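Local coordinates for protein putative thioesterase (Novosphingobium aromaticivorans, PDB 3CJY) that probably hydrolyses acyl-CoA thioesters with a pair of hotdog domains and binds calcium, at residues A[18-23]-A[70-75]; A[62-67]-A[100-105]; A[40-45]-A[180-185]. All coordinates share one frame; numbering follows the deposited sequence. Where two conformers were deposited one is given.

The three contacts run from the edge of the fold to its middle. Interaction 1 ties strand 16-20 to strand 72-79, about 17 Å from the centre of the chain, with one face buried and the other largely exposed. Interaction 2 pairs strands 56-63 and 98-107 and meets the second subunit. Both rest on backbone hydrogen bonds, and they touch through Leu73, Leu75 and Phe101. Interaction 3, about 4 Å from the chain centre, has no hydrogen bonds between its segments: two helices meet through alanines and longer apolar chains. Helix 37-52 links all three, since Leu43 receives interaction 1 while Ser40, Ala44 and Leu45 receive interaction 2.

Interaction 1 (A[18-23]-A[70-75]); sequences AITVGP and GSVLDL
Ile19 and Leu73 face each other as a hydrogen-bonded antiparallel pair, and their side chains cross obliquely on the buried side of the sheet. The short branch of Ile19 makes the contact, CG2 lying 4.0 Å from Leu73 CB. Chi1 (-176°) sets CG1 anti to the backbone N, and CD1 beyond it, with chi2 also near 180°, packs on Leu43 of helix 37-52. Leu73 and Leu75 reach the same leucine from their own strand.

The opposite face is of another character. Thr20 and Val72 form a non-hydrogen-bonded pair, with Thr20 OG1 against the methyl Val72 CG2 at 3.6 Å, while the second methyl, CG1, reaches diagonally across to Ala18 CB, 4.1 Å away. Asp74 OD1 comes to 3.5 Å from the same Ala18 CB.

Between the two faces the backbones are joined by Ile19 N to Leu73 O (3.0 Å) and Leu73 N to Ile19 O (2.8 Å). The ladder continues past the strand ends, where Val21 N donates to Ser71 O at 2.8 Å and Gly70 N to Val21 O at 2.6 Å. Gly70 turns with phi 92°, and a side chain there would jam against the preceding carbonyl.

The chemistry is thus divided by face: aliphatic branches alone meet on the side of helix 37-52, a hydroxyl and a carboxylate lie among small methyls on the other, and every hydrogen bond between the segments is made by the main chain. The pairing therefore rests on the backbone, while the aliphatic face is buried against helix 37-52, consistent with the hotdog fold of the family.

Interaction 2 (A[62-67]-A[100-105]); sequences QFVSFT and VFHSGI
Val100 O takes two hydrogen bonds from consecutive residues, Val64 N at 2.8 Å and Ser65 N at 3.2 Å, both arriving from the same face of its carbonyl plane. The Val64 donor stands well above that plane, 48° out of it. This double grip falls where strand 56-63 gives way to loop, and where Val100 and Phe101 together face Gly93 in a classic beta bulge.

Two residues away, the pairing is regular: Gln62 N gives a straight bond of 2.9 Å to His102 O, and His102 N returns one of 3.2 Å to Gln62 O. Above this pair the two side chains slant across each other. Gln62 CG lies 3.5 Å from His102 CE1, with the amide and imidazole planes 44° apart, while the amide oxygen OE1 is taken by Gln58 of the second subunit. With chi1 at 69°, His102 CG sits between the backbone N and the carbonyl carbon, and the ring beyond it comes nearer to Gln62. Val64 CG2 comes to the edge of the ring, near its plane, 4.0 Å from His102 CD2. An alanine in place of His102 would keep the backbone bonds but would probably leave Gln62 CG and Val64 CG2 without their shared neighbour, opening a gap where Arg90 of the second subunit also packs.

On the other face Phe63 CD1 approaches Phe101 CB at 4.3 Å. Farther down the loop Thr67 crosses Val100 at about a right angle, OG1 lying 3.5 Å from Val100 CG2.

Both phenylalanines rest on Ser40 of helix 37-52. The sheet runs on from strand 98-107 to 87-95 and then 72-79, and strand 56-63 pairs on its other edge with strand 203-211, joining the N-terminal hotdog to the C-terminal one.

Interaction 3 (A[40-45]-A[180-185]); sequences SMALAL and SLAMFA
Ala42 and Ala182 mark the point where helices 40-45 and 180-185 come together, their CA atoms 5.2 Å apart. The helices run nearly antiparallel, with 154° between their directions, and their axes close to 7.9 Å. An approach this tight is made possible by these two alanines at the crossing.

Ala182 is the centre of it. Its CB points to the other helix and lies 3.6 Å from the backbone N of Ala42, so the methyl sits right against the main chain, and it also meets Ala42 CB at 4.0 Å. Leu45, one turn on from Ala42, adds CD1 to the same methyl at 4.1 Å. Met41, modelled as selenomethionine in two conformers, flanks it too; in the conformer described here CG is anti to the backbone N and lies 3.6 Å from Ala182 CB, while the chain bends twice and takes its far end away.

The pairing is consistent with a double hotdog, as in acyl-CoA thioesterases of this family, in which a helix of each domain meets its counterpart at the junction. Helix 37-52 belongs to the N-terminal thioesterase domain and helix 178-185 to the C-terminal one; helix 37-52 packs on strand 56-63 and also on strand 203-211.

Met183, also selenomethionine, works from the second helix. Its chain is extended at chi2 and then bends at chi3 (-77°), which brings CE back to Ala42 CB at 4.1 Å. No hydrogen bond passes between the two segments. Leu209 of strand 203-211 packs on both Leu45 and Ala182, and Phe6, in a loop, packs on Ala42.

Interaction 1 (A[18-23]-A[70-75])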
ATOM      1  N   ALA A  18      -2.925  25.646  -2.017  1.00 16.94           N
ATOM      2  CA  ALA A  18      -4.362  25.606  -1.692  1.00 17.06           C
ATOM      3  C   ALA A  18      -5.233  25.437  -2.947  1.00 17.64           C
ATOM      4  O   ALA A  18      -4.858  25.824  -4.055  1.00 17.57           O
ATOM      5  CB  ALA A  18      -4.788  26.827  -0.887  1.00 15.22           C
ATOM      6  N   ILE A  19      -6.366  24.773  -2.764  1.00 17.51           N
ATOM      7  CA  ILE A  19      -7.318  24.550  -3.856  1.00 16.86           C
ATOM      8  C   ILE A  19      -8.727  24.500  -3.275  1.00 16.98           C
ATOM      9  O   ILE A  19      -8.941  23.946  -2.211  1.00 17.59           O
ATOM     10  CB  ILE A  19      -7.029  23.235  -4.629  1.00 16.58           C
ATOM     11  CG1 ILE A  19      -7.980  23.092  -5.837  1.00 16.76           C
ATOM     12  CG2 ILE A  19      -7.154  22.044  -3.675  1.00 16.00           C
ATOM     13  CD1 ILE A  19      -7.542  22.081  -6.916  1.00 17.65           C
ATOM     14  N   THR A  20      -9.677  25.137  -3.946  1.00 17.92           N
ATOM     15  CA  THR A  20     -11.077  25.109  -3.522  1.00 17.14           C
ATOM     16  C   THR A  20     -11.733  23.921  -4.205  1.00 17.64           C
ATOM     17  O   THR A  20     -11.563  23.700  -5.407  1.00 17.85           O
ATOM     18  CB  THR A  20     -11.817  26.404  -3.886  1.00 18.56           C
ATOM     19  OG1 THR A  20     -11.123  27.524  -3.302  1.00 18.11           O
ATOM     20  CG2 THR A  20     -13.280  26.357  -3.383  1.00 17.79           C
ATOM     21  N   VAL A  21     -12.412  23.115  -3.417  1.00 16.82           N
ATOM     22  CA  VAL A  21     -13.059  21.895  -3.925  1.00 16.32           C
ATOM     23  C   VAL A  21     -14.426  22.248  -4.555  1.00 16.26           C
ATOM     24  O   VAL A  21     -15.368  22.639  -3.869  1.00 15.53           O
ATOM     25  CB  VAL A  21     -13.242  20.857  -2.807  1.00 16.31           C
ATOM     26  CG1 VAL A  21     -13.942  19.589  -3.316  1.00 14.79           C
ATOM     27  CG2 VAL A  21     -11.875  20.502  -2.128  1.00 14.90           C
ATOM     28  N   GLY A  22     -14.484  22.072  -5.865  1.00 16.87           N
ATOM     29  CA  GLY A  22     -15.691  22.295  -6.656  1.00 16.67           C
ATOM     30  C   GLY A  22     -16.325  20.969  -7.065  1.00 15.77           C
ATOM     31  O   GLY A  22     -15.773  19.912  -6.782  1.00 15.85           O
ATOM     32  N   PRO A  23     -17.513  21.017  -7.692  1.00 14.58           N
ATOM     33  CA  PRO A  23     -18.254  19.805  -8.019  1.00 15.63           C
ATOM     34  C   PRO A  23     -17.467  18.816  -8.860  1.00 15.34           C
ATOM     35  O   PRO A  23     -17.672  17.592  -8.756  1.00 15.35           O
ATOM     36  CB  PRO A  23     -19.465  20.344  -8.789  1.00 14.66           C
ATOM     37  CG  PRO A  23     -19.692  21.679  -8.205  1.00 15.10           C
ATOM     38  CD  PRO A  23     -18.343  22.231  -7.845  1.00 16.03           C
ATOM     39  N   GLY A  70     -16.786  22.528  -1.655  1.00 17.03           N
ATOM     40  CA  GLY A  70     -16.675  23.943  -1.425  1.00 18.07           C
ATOM     41  C   GLY A  70     -15.591  24.384  -0.449  1.00 18.74           C
ATOM     42  O   GLY A  70     -15.328  25.591  -0.308  1.00 19.03           O
ATOM     43  N   SER A  71     -14.987  23.430   0.251  1.00 18.70           N
ATOM     44  CA  SER A  71     -13.903  23.763   1.188  1.00 19.43           C
ATOM     45  C   SER A  71     -12.657  24.201   0.449  1.00 18.76           C
ATOM     46  O   SER A  71     -12.413  23.841  -0.701  1.00 16.97           O
ATOM     47  CB  SER A  71     -13.410  22.550   1.997  1.00 19.56           C
ATOM     48  OG  SER A  71     -14.415  21.654   2.424  1.00 23.48           O
ATOM     49  N   VAL A  72     -11.847  24.958   1.165  1.00 18.00           N
ATOM     50  CA  VAL A  72     -10.508  25.279   0.711  1.00 18.32           C
ATOM     51  C   VAL A  72      -9.620  24.249   1.419  1.00 17.75           C
ATOM     52  O   VAL A  72      -9.586  24.152   2.664  1.00 18.31           O
ATOM     53  CB  VAL A  72     -10.041  26.715   1.048  1.00 19.12           C
ATOM     54  CG1 VAL A  72      -8.559  26.860   0.703  1.00 18.46           C
ATOM     55  CG2 VAL A  72     -10.883  27.770   0.306  1.00 18.54           C
ATOM     56  N   LEU A  73      -8.907  23.506   0.600  1.00 17.23           N
ATOM     57  CA  LEU A  73      -7.985  22.475   1.062  1.00 16.53           C
ATOM     58  C   LEU A  73      -6.610  23.094   1.018  1.00 16.73           C
ATOM     59  O   LEU A  73      -6.163  23.545  -0.020  1.00 16.21           O
ATOM     60  CB  LEU A  73      -8.030  21.225   0.164  1.00 16.33           C
ATOM     61  CG  LEU A  73      -7.015  20.093   0.435  1.00 14.77           C
ATOM     62  CD1 LEU A  73      -7.250  19.586   1.864  1.00 14.54           C
ATOM     63  CD2 LEU A  73      -7.061  18.965  -0.643  1.00 17.09           C
ATOM     64  N   ASP A  74      -5.972  23.149   2.172  1.00 17.38           N
ATOM     65  CA  ASP A  74      -4.589  23.615   2.271  1.00 17.22           C
ATOM     66  C   ASP A  74      -3.686  22.393   2.269  1.00 16.54           C
ATOM     67  O   ASP A  74      -3.947  21.440   2.988  1.00 16.44           O
ATOM     68  CB  ASP A  74      -4.388  24.392   3.563  1.00 18.55           C
ATOM     69  CG  ASP A  74      -5.144  25.711   3.566  1.00 18.63           C
ATOM     70  OD1 ASP A  74      -4.931  26.486   2.620  1.00 22.62           O
ATOM     71  OD2 ASP A  74      -5.919  25.984   4.505  1.00 19.61           O
ATOM     72  N   LEU A  75      -2.649  22.408   1.444  1.00 15.60           N
ATOM     73  CA  LEU A  75      -1.674  21.333   1.445  1.00 17.08           C
ATOM     74  C   LEU A  75      -0.318  21.878   1.816  1.00 16.99           C
ATOM     75  O   LEU A  75       0.118  22.892   1.285  1.00 16.78           O
ATOM     76  CB  LEU A  75      -1.604  20.626   0.103  1.00 16.96           C
ATOM     77  CG  LEU A  75      -2.876  20.032  -0.485  1.00 19.66           C
ATOM     78  CD1 LEU A  75      -3.461  20.980  -1.531  1.00 20.61           C
ATOM     79  CD2 LEU A  75      -2.552  18.721  -1.151  1.00 20.98           C
TER

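Interaction 2 (A[62-67]-A[100-105])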
ATOM      1  N   GLN A  62      -3.373   8.661   4.427  1.00 15.42           N
ATOM      2  CA  GLN A  62      -4.349   8.234   5.442  1.00 16.32           C
ATOM      3  C   GLN A  62      -5.414   9.282   5.554  1.00 15.35           C
ATOM      4  O   GLN A  62      -5.100  10.454   5.674  1.00 13.89           O
ATOM      5  CB  GLN A  62      -3.685   8.078   6.827  1.00 17.52           C
ATOM      6  CG  GLN A  62      -2.363   7.360   6.767  1.00 23.32           C
ATOM      7  CD  GLN A  62      -2.498   5.912   6.265  1.00 30.04           C
ATOM      8  OE1 GLN A  62      -3.343   5.150   6.771  1.00 34.61           O
ATOM      9  NE2 GLN A  62      -1.644   5.519   5.283  1.00 32.56           N
ATOM     10  N   PHE A  63      -6.678   8.880   5.448  1.00 15.42           N
ATOM     11  CA  PHE A  63      -7.792   9.827   5.549  1.00 17.05           C
ATOM     12  C   PHE A  63      -8.218   9.953   7.001  1.00 17.75           C
ATOM     13  O   PHE A  63      -8.585   8.954   7.639  1.00 18.19           O
ATOM     14  CB  PHE A  63      -8.999   9.396   4.710  1.00 16.38           C
ATOM     15  CG  PHE A  63      -8.734   9.348   3.221  1.00 16.77           C
ATOM     16  CD1 PHE A  63      -8.565  10.531   2.507  1.00 19.03           C
ATOM     17  CD2 PHE A  63      -8.666   8.149   2.556  1.00 16.44           C
ATOM     18  CE1 PHE A  63      -8.322  10.514   1.158  1.00 21.08           C
ATOM     19  CE2 PHE A  63      -8.427   8.120   1.200  1.00 17.88           C
ATOM     20  CZ  PHE A  63      -8.251   9.293   0.506  1.00 18.30           C
ATOM     21  N   VAL A  64      -8.206  11.181   7.496  1.00 17.90           N
ATOM     22  CA  VAL A  64      -8.510  11.480   8.882  1.00 19.50           C
ATOM     23  C   VAL A  64      -9.914  12.004   9.023  1.00 20.74           C
ATOM     24  O   VAL A  64     -10.635  11.645   9.944  1.00 20.78           O
ATOM     25  CB  VAL A  64      -7.494  12.484   9.444  1.00 18.83           C
ATOM     26  CG1 VAL A  64      -7.834  12.856  10.911  1.00 19.39           C
ATOM     27  CG2 VAL A  64      -6.042  11.937   9.320  1.00 18.80           C
ATOM     28  N   SER A  65     -10.295  12.850   8.072  0.50 21.26           N
ATOM     29  CA  SER A  65     -11.617  13.481   8.057  0.50 21.68           C
ATOM     30  C   SER A  65     -12.022  13.867   6.642  0.50 22.08           C
ATOM     31  O   SER A  65     -11.198  13.907   5.729  0.50 22.20           O
ATOM     32  CB  SER A  65     -11.625  14.719   8.945  0.50 21.96           C
ATOM     33  OG  SER A  65     -12.904  15.320   8.972  0.50 22.97           O
ATOM     34  N   PHE A  66     -13.299  14.199   6.492  1.00 22.37           N
ATOM     35  CA  PHE A  66     -13.883  14.548   5.193  1.00 22.67           C
ATOM     36  C   PHE A  66     -13.660  15.997   4.825  1.00 20.93           C
ATOM     37  O   PHE A  66     -13.594  16.881   5.681  1.00 22.10           O
ATOM     38  CB  PHE A  66     -15.411  14.266   5.141  1.00 23.27           C
ATOM     39  CG  PHE A  66     -15.770  12.826   4.910  1.00 28.52           C
ATOM     40  CD1 PHE A  66     -15.763  12.289   3.627  1.00 32.53           C
ATOM     41  CD2 PHE A  66     -16.162  12.010   5.964  1.00 32.88           C
ATOM     42  CE1 PHE A  66     -16.108  10.950   3.390  1.00 33.81           C
ATOM     43  CE2 PHE A  66     -16.503  10.657   5.737  1.00 34.34           C
ATOM     44  CZ  PHE A  66     -16.484  10.137   4.439  1.00 35.00           C
ATOM     45  N   THR A  67     -13.533  16.218   3.516  1.00 20.02           N
ATOM     46  CA  THR A  67     -13.401  17.555   2.944  1.00 19.24           C
ATOM     47  C   THR A  67     -14.684  17.855   2.139  1.00 19.04           C
ATOM     48  O   THR A  67     -14.856  17.391   1.030  1.00 18.34           O
ATOM     49  CB  THR A  67     -12.179  17.697   2.057  1.00 19.45           C
ATOM     50  OG1 THR A  67     -11.039  17.282   2.806  1.00 19.10           O
ATOM     51  CG2 THR A  67     -11.992  19.153   1.584  1.00 18.38           C
ATOM     52  N   VAL A 100      -7.324  16.692   7.576  1.00 17.28           N
ATOM     53  CA  VAL A 100      -8.207  15.830   6.781  1.00 16.22           C
ATOM     54  C   VAL A 100      -7.452  14.626   6.200  1.00 15.48           C
ATOM     55  O   VAL A 100      -8.019  13.564   5.971  1.00 16.95           O
ATOM     56  CB  VAL A 100      -9.004  16.611   5.714  1.00 16.20           C
ATOM     57  CG1 VAL A 100      -9.944  17.602   6.396  1.00 17.15           C
ATOM     58  CG2 VAL A 100      -8.109  17.306   4.714  1.00 15.81           C
ATOM     59  N   PHE A 101      -6.148  14.778   6.018  1.00 15.27           N
ATOM     60  CA  PHE A 101      -5.290  13.672   5.571  1.00 14.87           C
ATOM     61  C   PHE A 101      -3.818  13.979   5.785  1.00 14.25           C
ATOM     62  O   PHE A 101      -3.442  15.112   5.933  1.00 14.36           O
ATOM     63  CB  PHE A 101      -5.564  13.222   4.091  1.00 14.61           C
ATOM     64  CG  PHE A 101      -5.173  14.229   3.032  1.00 14.62           C
ATOM     65  CD1 PHE A 101      -3.854  14.460   2.715  1.00 17.45           C
ATOM     66  CD2 PHE A 101      -6.137  14.897   2.321  1.00 18.90           C
ATOM     67  CE1 PHE A 101      -3.517  15.381   1.743  1.00 18.67           C
ATOM     68  CE2 PHE A 101      -5.797  15.840   1.376  1.00 20.70           C
ATOM     69  CZ  PHE A 101      -4.490  16.059   1.085  1.00 19.57           C
ATOM     70  N   HIS A 102      -3.019  12.919   5.876  1.00 14.55           N
ATOM     71  CA  HIS A 102      -1.567  13.030   5.913  1.00 15.26           C
ATOM     72  C   HIS A 102      -1.008  11.925   5.032  1.00 15.86           C
ATOM     73  O   HIS A 102      -1.602  10.853   4.860  1.00 15.48           O
ATOM     74  CB  HIS A 102      -0.988  13.014   7.322  1.00 15.77           C
ATOM     75  CG  HIS A 102      -1.124  11.689   8.007  1.00 16.58           C
ATOM     76  ND1 HIS A 102      -0.119  10.734   7.981  1.00 20.38           N
ATOM     77  CD2 HIS A 102      -2.129  11.166   8.748  1.00 19.09           C
ATOM     78  CE1 HIS A 102      -0.525   9.670   8.658  1.00 24.05           C
ATOM     79  NE2 HIS A 102      -1.733   9.907   9.136  1.00 21.76           N
ATOM     80  N   SER A 103       0.173  12.167   4.486  1.00 16.00           N
ATOM     81  CA  SER A 103       0.770  11.238   3.531  1.00 17.49           C
ATOM     82  C   SER A 103       2.277  11.226   3.549  1.00 16.50           C
ATOM     83  O   SER A 103       2.925  12.160   3.986  1.00 17.02           O
ATOM     84  CB  SER A 103       0.315  11.591   2.125  1.00 17.85           C
ATOM     85  OG  SER A 103       0.787  12.866   1.822  1.00 20.93           O
ATOM     86  N   GLY A 104       2.790  10.129   3.026  1.00 16.24           N
ATOM     87  CA  GLY A 104       4.227   9.903   2.835  1.00 15.05           C
ATOM     88  C   GLY A 104       4.443   9.516   1.389  1.00 14.76           C
ATOM     89  O   GLY A 104       3.762   8.653   0.856  1.00 16.45           O
ATOM     90  N   ILE A 105       5.361  10.196   0.751  1.00 15.38           N
ATOM     91  CA  ILE A 105       5.637  10.073  -0.673  1.00 15.55           C
ATOM     92  C   ILE A 105       7.138   9.984  -0.967  1.00 14.57           C
ATOM     93  O   ILE A 105       7.954  10.701  -0.360  1.00 15.12           O
ATOM     94  CB  ILE A 105       5.071  11.331  -1.408  1.00 15.19           C
ATOM     95  CG1 ILE A 105       3.561  11.482  -1.138  1.00 17.69           C
ATOM     96  CG2 ILE A 105       5.352  11.269  -2.928  1.00 15.27           C
ATOM     97  CD1 ILE A 105       2.953  12.735  -1.638  1.00 21.57           C
TER

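Interaction 3 (A[40-45]-A[180-185])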
ATOM      1  N   SER A  40      -7.624  13.583  -3.723  1.00 14.04           N
ATOM      2  CA  SER A  40      -6.778  13.939  -2.580  1.00 14.97           C
ATOM      3  C   SER A  40      -5.364  13.386  -2.815  1.00 14.57           C
ATOM      4  O   SER A  40      -4.370  14.099  -2.616  1.00 15.07           O
ATOM      5  CB  SER A  40      -7.350  13.407  -1.272  1.00 14.79           C
ATOM      6  OG  SER A  40      -8.512  14.164  -0.938  1.00 15.70           O
HETATM    7  N   MSE A  41      -5.314  12.116  -3.183  1.00 14.61           N
HETATM    8  CA  MSE A  41      -4.036  11.479  -3.478  0.50 13.98           C
HETATM    9  C   MSE A  41      -3.335  12.201  -4.631  1.00 14.56           C
HETATM   10  O   MSE A  41      -2.150  12.587  -4.518  1.00 15.08           O
HETATM   11  CB  MSE A  41      -4.151   9.991  -3.773  0.50 14.39           C
HETATM   12  CG  MSE A  41      -2.823   9.479  -4.285  0.50 12.82           C
HETATM   13 SE   MSE A  41      -1.380   9.433  -2.914  0.38 13.65          SE
HETATM   14  CE  MSE A  41      -1.953   7.777  -2.104  0.50 10.52           C
ATOM     15  N   ALA A  42      -4.061  12.465  -5.705  1.00 14.04           N
ATOM     16  CA  ALA A  42      -3.516  13.177  -6.868  1.00 13.81           C
ATOM     17  C   ALA A  42      -2.874  14.496  -6.481  1.00 13.64           C
ATOM     18  O   ALA A  42      -1.783  14.842  -6.923  1.00 14.83           O
ATOM     19  CB  ALA A  42      -4.595  13.402  -7.912  1.00 13.50           C
ATOM     20  N   LEU A  43      -3.581  15.252  -5.638  1.00 13.68           N
ATOM     21  CA  LEU A  43      -3.145  16.573  -5.180  1.00 13.79           C
ATOM     22  C   LEU A  43      -1.918  16.458  -4.307  1.00 14.35           C
ATOM     23  O   LEU A  43      -0.982  17.237  -4.407  1.00 15.68           O
ATOM     24  CB  LEU A  43      -4.301  17.281  -4.454  1.00 13.89           C
ATOM     25  CG  LEU A  43      -5.407  17.905  -5.317  1.00 13.08           C
ATOM     26  CD1 LEU A  43      -6.754  18.076  -4.593  1.00 14.09           C
ATOM     27  CD2 LEU A  43      -4.926  19.250  -5.899  1.00 13.72           C
ATOM     28  N   ALA A  44      -1.919  15.452  -3.459  1.00 15.29           N
ATOM     29  CA  ALA A  44      -0.771  15.259  -2.556  1.00 15.73           C
ATOM     30  C   ALA A  44       0.474  14.944  -3.397  1.00 15.44           C
ATOM     31  O   ALA A  44       1.592  15.492  -3.175  1.00 15.02           O
ATOM     32  CB  ALA A  44      -1.083  14.153  -1.552  1.00 14.64           C
ATOM     33  N   LEU A  45       0.298  14.076  -4.390  1.00 15.38           N
ATOM     34  CA  LEU A  45       1.414  13.708  -5.230  1.00 16.15           C
ATOM     35  C   LEU A  45       1.884  14.838  -6.115  1.00 16.23           C
ATOM     36  O   LEU A  45       3.074  14.968  -6.399  1.00 17.34           O
ATOM     37  CB  LEU A  45       1.064  12.521  -6.101  1.00 15.57           C
ATOM     38  CG  LEU A  45       0.660  11.205  -5.430  1.00 18.33           C
ATOM     39  CD1 LEU A  45       0.261  10.204  -6.530  1.00 17.69           C
ATOM     40  CD2 LEU A  45       1.793  10.685  -4.558  1.00 23.14           C
ATOM     41  N   SER A 180      -3.913  11.421 -12.814  1.00 14.70           N
ATOM     42  CA  SER A 180      -4.944  10.570 -13.400  1.00 14.77           C
ATOM     43  C   SER A 180      -4.918   9.177 -12.805  1.00 14.73           C
ATOM     44  O   SER A 180      -5.935   8.614 -12.499  1.00 15.82           O
ATOM     45  CB  SER A 180      -4.821  10.478 -14.940  1.00 16.11           C
ATOM     46  OG  SER A 180      -5.116  11.743 -15.515  1.00 17.84           O
ATOM     47  N   LEU A 181      -3.726   8.608 -12.672  1.00 14.30           N
ATOM     48  CA  LEU A 181      -3.574   7.249 -12.109  1.00 13.98           C
ATOM     49  C   LEU A 181      -4.059   7.191 -10.617  1.00 14.90           C
ATOM     50  O   LEU A 181      -4.761   6.286 -10.206  1.00 14.87           O
ATOM     51  CB  LEU A 181      -2.117   6.793 -12.280  1.00 14.68           C
ATOM     52  CG  LEU A 181      -1.643   6.597 -13.732  1.00 16.17           C
ATOM     53  CD1 LEU A 181      -0.135   6.425 -13.789  1.00 18.34           C
ATOM     54  CD2 LEU A 181      -2.419   5.433 -14.404  1.00 16.28           C
ATOM     55  N   ALA A 182      -3.723   8.230  -9.843  1.00 14.17           N
ATOM     56  CA  ALA A 182      -4.145   8.292  -8.464  1.00 14.71           C
ATOM     57  C   ALA A 182      -5.679   8.299  -8.418  1.00 14.57           C
ATOM     58  O   ALA A 182      -6.289   7.670  -7.584  1.00 13.97           O
ATOM     59  CB  ALA A 182      -3.576   9.545  -7.762  1.00 13.11           C
HETATM   60  N   MSE A 183      -6.297   9.030  -9.337  1.00 13.03           N
HETATM   61  CA  MSE A 183      -7.753   9.148  -9.335  1.00 14.21           C
HETATM   62  C   MSE A 183      -8.380   7.788  -9.716  1.00 13.34           C
HETATM   63  O   MSE A 183      -9.321   7.322  -9.086  1.00 13.45           O
HETATM   64  CB  MSE A 183      -8.184  10.323 -10.217  1.00 14.85           C
HETATM   65  CG  MSE A 183      -8.053  11.607  -9.406  1.00 16.13           C
HETATM   66 SE   MSE A 183      -8.481  13.263 -10.363  0.75 16.59          SE
HETATM   67  CE  MSE A 183      -7.003  13.340 -11.248  1.00 13.77           C
ATOM     68  N   PHE A 184      -7.855   7.151 -10.766  1.00 13.31           N
ATOM     69  CA  PHE A 184      -8.401   5.884 -11.219  1.00 13.65           C
ATOM     70  C   PHE A 184      -8.200   4.737 -10.224  1.00 13.87           C
ATOM     71  O   PHE A 184      -8.999   3.786 -10.150  1.00 14.64           O
ATOM     72  CB  PHE A 184      -7.827   5.502 -12.591  1.00 13.61           C
ATOM     73  CG  PHE A 184      -8.306   6.379 -13.729  1.00 13.07           C
ATOM     74  CD1 PHE A 184      -9.489   7.112 -13.626  1.00 13.59           C
ATOM     75  CD2 PHE A 184      -7.666   6.336 -14.960  1.00 15.36           C
ATOM     76  CE1 PHE A 184      -9.997   7.814 -14.749  1.00 15.98           C
ATOM     77  CE2 PHE A 184      -8.145   7.076 -16.061  1.00 14.65           C
ATOM     78  CZ  PHE A 184      -9.301   7.830 -15.920  1.00 16.33           C
ATOM     79  N   ALA A 185      -7.103   4.817  -9.460  1.00 12.81           N
ATOM     80  CA  ALA A 185      -6.799   3.849  -8.409  1.00 13.46           C
ATOM     81  C   ALA A 185      -7.901   3.855  -7.336  1.00 15.34           C
ATOM     82  O   ALA A 185      -8.182   2.850  -6.716  1.00 17.23           O
ATOM     83  CB  ALA A 185      -5.403   4.143  -7.721  1.00 13.56           C
TER